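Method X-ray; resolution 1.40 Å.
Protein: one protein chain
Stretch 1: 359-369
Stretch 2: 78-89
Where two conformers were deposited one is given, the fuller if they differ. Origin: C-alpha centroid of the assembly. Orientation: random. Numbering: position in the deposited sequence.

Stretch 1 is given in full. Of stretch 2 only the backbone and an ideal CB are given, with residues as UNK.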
# COMPACT_ATOMS: atom_id res chain seq x y z
N SER A 359 10.06 -0.32 22.40
CA SER A 359 11.39 -0.92 22.44
C SER A 359 11.31 -2.42 22.21
O SER A 359 10.23 -3.02 22.34
CB SER A 359 12.05 -0.66 23.79
OG SER A 359 11.39 -1.39 24.82
N ASN A 360 12.44 -3.04 21.90
CA ASN A 360 12.48 -4.49 21.82
C ASN A 360 12.00 -5.12 23.13
O ASN A 360 11.29 -6.11 23.11
CB ASN A 360 13.88 -5.02 21.46
CG ASN A 360 14.13 -4.98 19.98
OD1 ASN A 360 13.23 -4.73 19.19
ND2 ASN A 360 15.37 -5.24 19.59
N ASP A 361 12.40 -4.55 24.27
CA ASP A 361 11.98 -5.10 25.55
C ASP A 361 10.46 -5.04 25.68
O ASP A 361 9.85 -5.98 26.19
CB ASP A 361 12.63 -4.36 26.73
CG ASP A 361 14.10 -4.70 26.90
OD1 ASP A 361 14.56 -5.75 26.38
OD2 ASP A 361 14.81 -3.92 27.57
N ASP A 362 9.86 -3.94 25.21
CA ASP A 362 8.40 -3.80 25.24
C ASP A 362 7.71 -4.88 24.42
O ASP A 362 6.71 -5.47 24.86
CB ASP A 362 7.96 -2.46 24.66
CG ASP A 362 8.33 -1.27 25.52
OD1 ASP A 362 8.44 -1.41 26.75
OD2 ASP A 362 8.45 -0.18 24.94
N ILE A 363 8.21 -5.11 23.21
CA ILE A 363 7.61 -6.07 22.31
C ILE A 363 7.80 -7.50 22.82
O ILE A 363 6.85 -8.29 22.83
CB ILE A 363 8.16 -5.90 20.90
CG1 ILE A 363 7.90 -4.46 20.44
CG2 ILE A 363 7.50 -6.91 19.94
CD1 ILE A 363 8.76 -4.00 19.26
N ASN A 364 9.01 -7.82 23.27
CA ASN A 364 9.25 -9.13 23.87
C ASN A 364 8.31 -9.41 25.04
O ASN A 364 7.75 -10.50 25.15
CB ASN A 364 10.70 -9.24 24.37
CG ASN A 364 11.69 -9.39 23.23
OD1 ASN A 364 11.36 -9.94 22.18
ND2 ASN A 364 12.90 -8.91 23.44
N TYR A 365 8.16 -8.42 25.92
CA TYR A 365 7.32 -8.57 27.10
C TYR A 365 5.85 -8.72 26.72
O TYR A 365 5.17 -9.63 27.20
CB TYR A 365 7.50 -7.35 27.99
CG TYR A 365 6.77 -7.42 29.30
CD1 TYR A 365 7.31 -8.12 30.37
CD2 TYR A 365 5.55 -6.78 29.47
CE1 TYR A 365 6.65 -8.18 31.59
CE2 TYR A 365 4.88 -6.84 30.68
CZ TYR A 365 5.43 -7.54 31.72
OH TYR A 365 4.77 -7.59 32.93
N GLY A 366 5.37 -7.83 25.86
CA GLY A 366 3.98 -7.83 25.45
C GLY A 366 3.60 -9.12 24.73
O GLY A 366 2.52 -9.67 24.96
N MET A 367 4.48 -9.61 23.86
CA MET A 367 4.20 -10.86 23.16
C MET A 367 4.25 -12.06 24.10
O MET A 367 3.37 -12.92 24.07
CB MET A 367 5.13 -11.04 21.97
CG MET A 367 4.85 -10.03 20.87
SD MET A 367 5.78 -10.30 19.35
CE MET A 367 5.08 -11.86 18.81
N LYS A 368 5.28 -12.12 24.94
CA LYS A 368 5.41 -13.25 25.85
C LYS A 368 4.24 -13.33 26.84
O LYS A 368 3.75 -14.42 27.15
CB LYS A 368 6.74 -13.22 26.60
CG LYS A 368 6.88 -14.33 27.64
CD LYS A 368 8.32 -14.49 28.11
CE LYS A 368 9.19 -15.09 27.01
NZ LYS A 368 10.59 -15.29 27.50
N LYS A 369 3.81 -12.17 27.33
CA LYS A 369 2.75 -12.11 28.33
C LYS A 369 1.36 -12.15 27.70
O LYS A 369 0.36 -12.09 28.42
CB LYS A 369 2.87 -10.85 29.19
CG LYS A 369 4.14 -10.76 30.02
CD LYS A 369 4.07 -11.59 31.28
CE LYS A 369 5.32 -11.41 32.13
NZ LYS A 369 5.28 -12.18 33.40
N UNK A 78 3.61 -16.27 10.58
CA UNK A 78 4.24 -16.44 11.88
C UNK A 78 4.95 -15.14 12.22
O UNK A 78 5.84 -14.71 11.48
CB UNK A 78 5.21 -17.62 11.89
N UNK A 79 4.54 -14.50 13.31
CA UNK A 79 5.10 -13.23 13.74
C UNK A 79 6.03 -13.46 14.93
O UNK A 79 5.60 -13.98 15.96
CB UNK A 79 3.99 -12.24 14.10
N UNK A 80 7.29 -13.07 14.79
CA UNK A 80 8.32 -13.35 15.79
C UNK A 80 8.68 -12.13 16.63
O UNK A 80 8.90 -11.04 16.11
CB UNK A 80 9.58 -13.88 15.10
N UNK A 81 8.77 -12.34 17.94
CA UNK A 81 9.27 -11.30 18.83
C UNK A 81 10.76 -11.04 18.55
O UNK A 81 11.45 -11.88 17.98
CB UNK A 81 9.06 -11.70 20.29
N UNK A 82 11.26 -9.86 18.96
CA UNK A 82 12.69 -9.56 18.78
C UNK A 82 13.62 -10.65 19.31
O UNK A 82 14.60 -10.96 18.64
CB UNK A 82 13.03 -8.24 19.47
N UNK A 83 13.32 -11.21 20.48
CA UNK A 83 14.16 -12.29 21.02
C UNK A 83 13.87 -13.68 20.44
O UNK A 83 14.53 -14.66 20.81
CB UNK A 83 13.99 -12.35 22.54
N UNK A 84 12.90 -13.73 19.53
CA UNK A 84 12.48 -14.95 18.85
C UNK A 84 11.95 -16.02 19.78
O UNK A 84 11.76 -17.17 19.39
CB UNK A 84 13.65 -15.52 18.05
N UNK A 85 11.68 -15.63 21.03
CA UNK A 85 11.13 -16.57 21.99
C UNK A 85 9.61 -16.70 21.92
O UNK A 85 9.03 -17.65 22.44
CB UNK A 85 11.54 -16.15 23.40
N UNK A 86 8.95 -15.74 21.29
CA UNK A 86 7.51 -15.82 21.16
C UNK A 86 7.10 -15.65 19.70
O UNK A 86 7.44 -14.65 19.06
CB UNK A 86 6.83 -14.76 22.04
N UNK A 87 6.36 -16.63 19.18
CA UNK A 87 5.84 -16.58 17.82
C UNK A 87 4.32 -16.60 17.88
O UNK A 87 3.72 -17.51 18.45
CB UNK A 87 6.37 -17.74 16.98
N UNK A 88 3.70 -15.58 17.30
CA UNK A 88 2.25 -15.53 17.15
C UNK A 88 1.86 -16.03 15.77
O UNK A 88 2.44 -15.62 14.76
CB UNK A 88 1.73 -14.11 17.38
N UNK A 89 0.89 -16.92 15.71
CA UNK A 89 0.42 -17.43 14.43
C UNK A 89 -0.94 -16.86 14.08
O UNK A 89 -1.89 -16.98 14.86
CB UNK A 89 0.36 -18.96 14.45

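Stretch 2 is a hairpin whose strands, 78-80 and 87-89, are joined by a loop that lies against the helix of stretch 1.

Position 78 is extended and out of the helix's reach, so many residues would serve. It is Lys78, whose NZ bonds within the hairpin to the OG1 of position 89, 3.0 Å away.

At 79 the CB points toward the helix, 4.8 Å from Met367 CE, which favours an aliphatic chain. Leu79 fits, its CG 4.3 Å from Met367 CE. Position 80 points away and is lightly constrained; it is Tyr80.

At 81 the ideal CB lies 3.5 Å from Asn364 OD1 and 3.7 Å from Met367 SD, leaving little room for bulk in that direction. A small residue would fit, and Ser or Thr could also give the backbone N at 86 an acceptor. Ser81 is found: its OG accepts from that N (3.1 Å) and donates to OD1 of position 83 (2.8 Å), bracing the loop.

Position 82 is the second residue of a type I turn, with phi -51°. Its CB points toward the helix, a tight 3.5 Å from Asn360 CG, and its N approaches Asn364 OD1 at 3.2 Å; compact residues such as Pro or Ala would suit. It is Pro82, which adopts this phi readily and whose N has no hydrogen to share with Asn364 OD1; its CD packs 3.5 Å from Ile363 CG2.

At 83 the backbone N donates to Asn364 OD1 (2.9 Å, 163°). The CB points sideways, and Asp, Asn or Ser would suit the turn. In Asp83, OD1 accepts from the backbone N of 85 (2.9 Å), while water 1 links OD1 to Asn364 O and water 2 donates to OD2 and accepts a weak bond from Lys368 NZ.

Position 84 has phi/psi 61/13, a left-handed conformation that Gly or Asn takes most easily. Met84 adopts it nonetheless, its side chain directed away.

At 85 the CB points toward the helix, 4.3 Å from Lys368 NZ, inviting Asp, Glu, Asn or Gln. Gln85 OE1 accepts from Lys368 NZ at 2.8 Å.

At 86 the CB lies 4.1 Å from Met367 CB, favouring a compact branched residue. Thr86 combines two roles: CG2 approaches Met367 O (3.5 Å), while OG1 donates to water 1 (2.7 Å), which in turn donates to Asn364 O.

Position 87 points away; a beta-branched residue suits its strand, and it is Val87.

At 88 the CB faces Met367 CE at 4.3 Å, so a large apolar or aromatic group could cover the methyl. Trp88 does so: Met367 CE sits over the five-membered ring of Trp88, 3.9 Å from its centroid, and Trp88 NE1 donates weakly to Met367 O (3.5 Å).

Position 89, out of reach, is Thr89, partner of Lys78.

Stretch 2 (78-89) KLYSPDMQTVWT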
# COMPACT_ATOMS: atom_id res chain seq x y z
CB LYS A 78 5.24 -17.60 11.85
CG LYS A 78 4.64 -18.96 11.48
CD LYS A 78 4.02 -19.66 12.66
CE LYS A 78 3.59 -21.07 12.28
NZ LYS A 78 3.01 -21.79 13.44
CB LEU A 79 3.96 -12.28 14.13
CG LEU A 79 4.39 -10.92 14.67
CD1 LEU A 79 4.97 -10.11 13.54
CD2 LEU A 79 3.20 -10.20 15.29
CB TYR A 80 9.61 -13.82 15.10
CG TYR A 80 9.54 -15.18 14.44
CD1 TYR A 80 8.81 -15.37 13.27
CD2 TYR A 80 10.26 -16.24 14.93
CE1 TYR A 80 8.75 -16.61 12.66
CE2 TYR A 80 10.22 -17.48 14.32
CZ TYR A 80 9.47 -17.66 13.18
OH TYR A 80 9.43 -18.90 12.58
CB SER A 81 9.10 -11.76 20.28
OG SER A 81 9.90 -12.90 20.52
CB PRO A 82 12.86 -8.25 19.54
CG PRO A 82 11.53 -7.56 19.34
CD PRO A 82 10.49 -8.67 19.37
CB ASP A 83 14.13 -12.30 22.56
CG ASP A 83 12.74 -12.59 23.15
OD1 ASP A 83 11.84 -13.10 22.46
OD2 ASP A 83 12.57 -12.33 24.37
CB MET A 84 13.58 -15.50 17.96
CG MET A 84 13.91 -14.60 16.79
SD MET A 84 15.10 -15.38 15.70
CE MET A 84 15.33 -14.09 14.50
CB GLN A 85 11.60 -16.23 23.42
CG GLN A 85 13.12 -16.32 23.59
CD GLN A 85 13.56 -15.98 24.99
OE1 GLN A 85 12.80 -16.13 25.94
NE2 GLN A 85 14.80 -15.51 25.12
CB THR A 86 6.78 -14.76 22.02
OG1 THR A 86 7.24 -14.83 23.37
CG2 THR A 86 5.28 -15.00 21.98
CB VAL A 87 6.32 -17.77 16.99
CG1 VAL A 87 5.70 -17.73 15.59
CG2 VAL A 87 7.83 -17.75 16.88
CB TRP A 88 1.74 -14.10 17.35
CG TRP A 88 1.70 -13.64 18.79
CD1 TRP A 88 2.06 -14.36 19.90
CD2 TRP A 88 1.27 -12.36 19.26
NE1 TRP A 88 1.87 -13.60 21.03
CE2 TRP A 88 1.38 -12.37 20.67
CE3 TRP A 88 0.78 -11.21 18.63
CZ2 TRP A 88 1.04 -11.27 21.45
CZ3 TRP A 88 0.44 -10.11 19.41
CH2 TRP A 88 0.57 -10.15 20.81
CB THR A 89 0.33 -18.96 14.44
OG1 THR A 89 1.63 -19.51 14.71
CG2 THR A 89 -0.15 -19.48 13.09
O HOH W 1 9.12 -12.95 23.72
O HOH W 2 10.90 -12.50 26.31
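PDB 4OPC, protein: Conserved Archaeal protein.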